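PDB 1L1Q: adenine phosphoribosyltransferase from Giardia intestinalis, which catalyses the transfer of a phosphoribosyl group from 5-phosphoribosyl-1-pyrophosphate to adenine, forming AMP with release of pyrophosphate in purine salvage. Local coordinates for residues D91-T96 / C140-V145. Numbering follows the deposited sequence.
Sequences DVCKCT and CETAGV
Cys-93 is the one side chain of 91-96 that makes close contact with 140-145, and two atoms beyond its CA do the touching. CB comes first, 3.9 Å from OG1 of Thr-142, a carbon-to-oxygen van der Waals approach. SG then extends past the threonine to the next residue, lying 4.1 Å from CA and 4.3 Å from CB of Ala-143, so the sulfur meets the backbone and the methyl of the alanine together. The first torsion explains this division: at chi1 -73° SG stands anti to the carbonyl carbon of Cys-93, which slants the sulfur back against the strand's direction and out to the side of Ala-143. The CA atoms of Cys-93 and Ala-143, at 6.6 Å, are the nearest pair across the two segments.

Although OG1 of Thr-142 faces the cysteine, its polar partner lies within its own helix. A chi1 of 59° folds the hydroxyl back over the main chain, where it hydrogen-bonds to the backbone O of Leu-139. The contact rests on van der Waals touches alone and is small, burying 100 Å² summed over both sides near the protein surface. Just beyond it the helix closes in a Schellman motif: Val-145 N bonds to Cys-140 O and Gly-144 N to Glu-141 O, both at 3.0 Å. Gly-144 has the positive phi of this motif, 114°.

In the phosphoribosyltransferase domain, this joins the C-terminal end of helix 131-142 to the start of strand 92-99. Backbone hydrogen bonds of Cys-93 with Val-109 and of Cys-95 with Ile-107 tie that strand to 105-110 in the mixed sheet. Cys-93 and Cys-95 both also touch Leu-139, which extends the helix-to-sheet packing one turn back along the helix.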
ATOM      1  N   ASP A  91       9.821  -9.892 -15.701  1.00 28.89           N
ATOM      2  CA  ASP A  91      11.235  -9.983 -15.346  1.00 31.33           C
ATOM      3  C   ASP A  91      11.505  -9.258 -14.040  1.00 31.60           C
ATOM      4  O   ASP A  91      11.090  -8.113 -13.858  1.00 30.09           O
ATOM      5  CB  ASP A  91      12.107  -9.402 -16.462  1.00 33.89           C
ATOM      6  CG  ASP A  91      11.994 -10.189 -17.752  1.00 36.57           C
ATOM      7  OD1 ASP A  91      11.947 -11.432 -17.683  1.00 37.67           O
ATOM      8  OD2 ASP A  91      11.959  -9.573 -18.833  1.00 39.61           O
ATOM      9  N   VAL A  92      12.227  -9.921 -13.143  1.00 29.88           N
ATOM     10  CA  VAL A  92      12.499  -9.362 -11.835  1.00 31.31           C
ATOM     11  C   VAL A  92      13.925  -9.567 -11.323  1.00 32.30           C
ATOM     12  O   VAL A  92      14.625 -10.486 -11.748  1.00 31.36           O
ATOM     13  CB  VAL A  92      11.519  -9.986 -10.817  1.00 31.61           C
ATOM     14  CG1 VAL A  92      11.910  -9.625  -9.419  1.00 34.50           C
ATOM     15  CG2 VAL A  92      10.102  -9.533 -11.114  1.00 31.90           C
ATOM     16  N   CYS A  93      14.352  -8.684 -10.423  1.00 33.81           N
ATOM     17  CA  CYS A  93      15.663  -8.787  -9.787  1.00 35.97           C
ATOM     18  C   CYS A  93      15.333  -9.271  -8.381  1.00 36.19           C
ATOM     19  O   CYS A  93      14.347  -8.833  -7.790  1.00 32.07           O
ATOM     20  CB  CYS A  93      16.362  -7.425  -9.717  1.00 38.68           C
ATOM     21  SG  CYS A  93      16.995  -6.814 -11.303  1.00 47.30           S
ATOM     22  N   LYS A  94      16.146 -10.173  -7.843  1.00 38.52           N
ATOM     23  CA  LYS A  94      15.880 -10.717  -6.514  1.00 41.76           C
ATOM     24  C   LYS A  94      17.047 -10.619  -5.540  1.00 42.91           C
ATOM     25  O   LYS A  94      18.189 -10.411  -5.940  1.00 43.26           O
ATOM     26  CB  LYS A  94      15.436 -12.179  -6.632  1.00 42.51           C
ATOM     27  CG  LYS A  94      16.291 -13.014  -7.575  1.00 44.98           C
ATOM     28  CD  LYS A  94      15.872 -12.834  -9.035  1.00 47.30           C
ATOM     29  CE  LYS A  94      16.865 -13.479 -10.005  1.00 47.24           C
ATOM     30  NZ  LYS A  94      18.193 -12.789  -9.999  1.00 47.17           N
ATOM     31  N   CYS A  95      16.735 -10.768  -4.255  1.00 45.43           N
ATOM     32  CA  CYS A  95      17.730 -10.715  -3.184  1.00 46.87           C
ATOM     33  C   CYS A  95      17.120 -11.333  -1.925  1.00 47.54           C
ATOM     34  O   CYS A  95      15.928 -11.166  -1.666  1.00 48.34           O
ATOM     35  CB  CYS A  95      18.140  -9.264  -2.919  1.00 46.77           C
ATOM     36  SG  CYS A  95      19.416  -9.044  -1.651  1.00 49.45           S
ATOM     37  N   THR A  96      17.933 -12.052  -1.153  1.00 49.12           N
ATOM     38  CA  THR A  96      17.466 -12.706   0.075  1.00 49.09           C
ATOM     39  C   THR A  96      18.083 -12.090   1.340  1.00 48.96           C
ATOM     40  O   THR A  96      19.296 -11.882   1.406  1.00 48.63           O
ATOM     41  CB  THR A  96      17.780 -14.213   0.030  1.00 49.20           C
ATOM     42  OG1 THR A  96      18.541 -14.507  -1.149  1.00 48.62           O
ATOM     43  CG2 THR A  96      16.495 -15.021  -0.002  1.00 50.27           C
ATOM     44  N   CYS A 140      17.887  -2.287  -5.627  1.00 29.47           N
ATOM     45  CA  CYS A 140      17.846  -1.104  -6.473  1.00 28.13           C
ATOM     46  C   CYS A 140      19.138  -0.976  -7.265  1.00 28.41           C
ATOM     47  O   CYS A 140      19.126  -0.674  -8.457  1.00 26.77           O
ATOM     48  CB  CYS A 140      17.625   0.154  -5.625  1.00 28.01           C
ATOM     49  SG  CYS A 140      15.967   0.283  -4.908  1.00 25.66           S
ATOM     50  N   GLU A 141      20.258  -1.221  -6.600  1.00 29.36           N
ATOM     51  CA  GLU A 141      21.543  -1.123  -7.272  1.00 29.43           C
ATOM     52  C   GLU A 141      21.719  -2.203  -8.341  1.00 29.54           C
ATOM     53  O   GLU A 141      22.279  -1.934  -9.409  1.00 29.95           O
ATOM     54  CB  GLU A 141      22.670  -1.144  -6.232  1.00 30.99           C
ATOM     55  CG  GLU A 141      22.638   0.103  -5.349  1.00 31.24           C
ATOM     56  CD  GLU A 141      23.639   0.092  -4.199  1.00 35.61           C
ATOM     57  OE1 GLU A 141      23.833   1.165  -3.581  1.00 35.31           O
ATOM     58  OE2 GLU A 141      24.225  -0.972  -3.906  1.00 34.08           O
ATOM     59  N   THR A 142      21.229  -3.413  -8.086  1.00 27.90           N
ATOM     60  CA  THR A 142      21.355  -4.465  -9.088  1.00 29.44           C
ATOM     61  C   THR A 142      20.507  -4.121 -10.313  1.00 29.32           C
ATOM     62  O   THR A 142      20.841  -4.509 -11.432  1.00 28.11           O
ATOM     63  CB  THR A 142      20.921  -5.835  -8.549  1.00 30.64           C
ATOM     64  OG1 THR A 142      19.560  -5.769  -8.126  1.00 35.22           O
ATOM     65  CG2 THR A 142      21.792  -6.247  -7.369  1.00 28.64           C
ATOM     66  N   ALA A 143      19.417  -3.381 -10.094  1.00 28.61           N
ATOM     67  CA  ALA A 143      18.521  -2.965 -11.178  1.00 26.61           C
ATOM     68  C   ALA A 143      19.123  -1.809 -11.968  1.00 27.49           C
ATOM     69  O   ALA A 143      18.575  -1.386 -13.002  1.00 27.17           O
ATOM     70  CB  ALA A 143      17.164  -2.549 -10.614  1.00 26.84           C
ATOM     71  N   GLY A 144      20.237  -1.278 -11.472  1.00 25.52           N
ATOM     72  CA  GLY A 144      20.901  -0.200 -12.180  1.00 25.12           C
ATOM     73  C   GLY A 144      20.940   1.164 -11.518  1.00 23.91           C
ATOM     74  O   GLY A 144      21.578   2.077 -12.052  1.00 25.96           O
ATOM     75  N   VAL A 145      20.276   1.327 -10.376  1.00 22.68           N
ATOM     76  CA  VAL A 145      20.289   2.630  -9.708  1.00 21.95           C
ATOM     77  C   VAL A 145      21.665   2.882  -9.103  1.00 24.52           C
ATOM     78  O   VAL A 145      22.245   1.987  -8.484  1.00 23.59           O
ATOM     79  CB  VAL A 145      19.231   2.706  -8.582  1.00 21.00           C
ATOM     80  CG1 VAL A 145      19.224   4.098  -7.959  1.00 17.89           C
ATOM     81  CG2 VAL A 145      17.855   2.363  -9.135  1.00 20.22           C
TER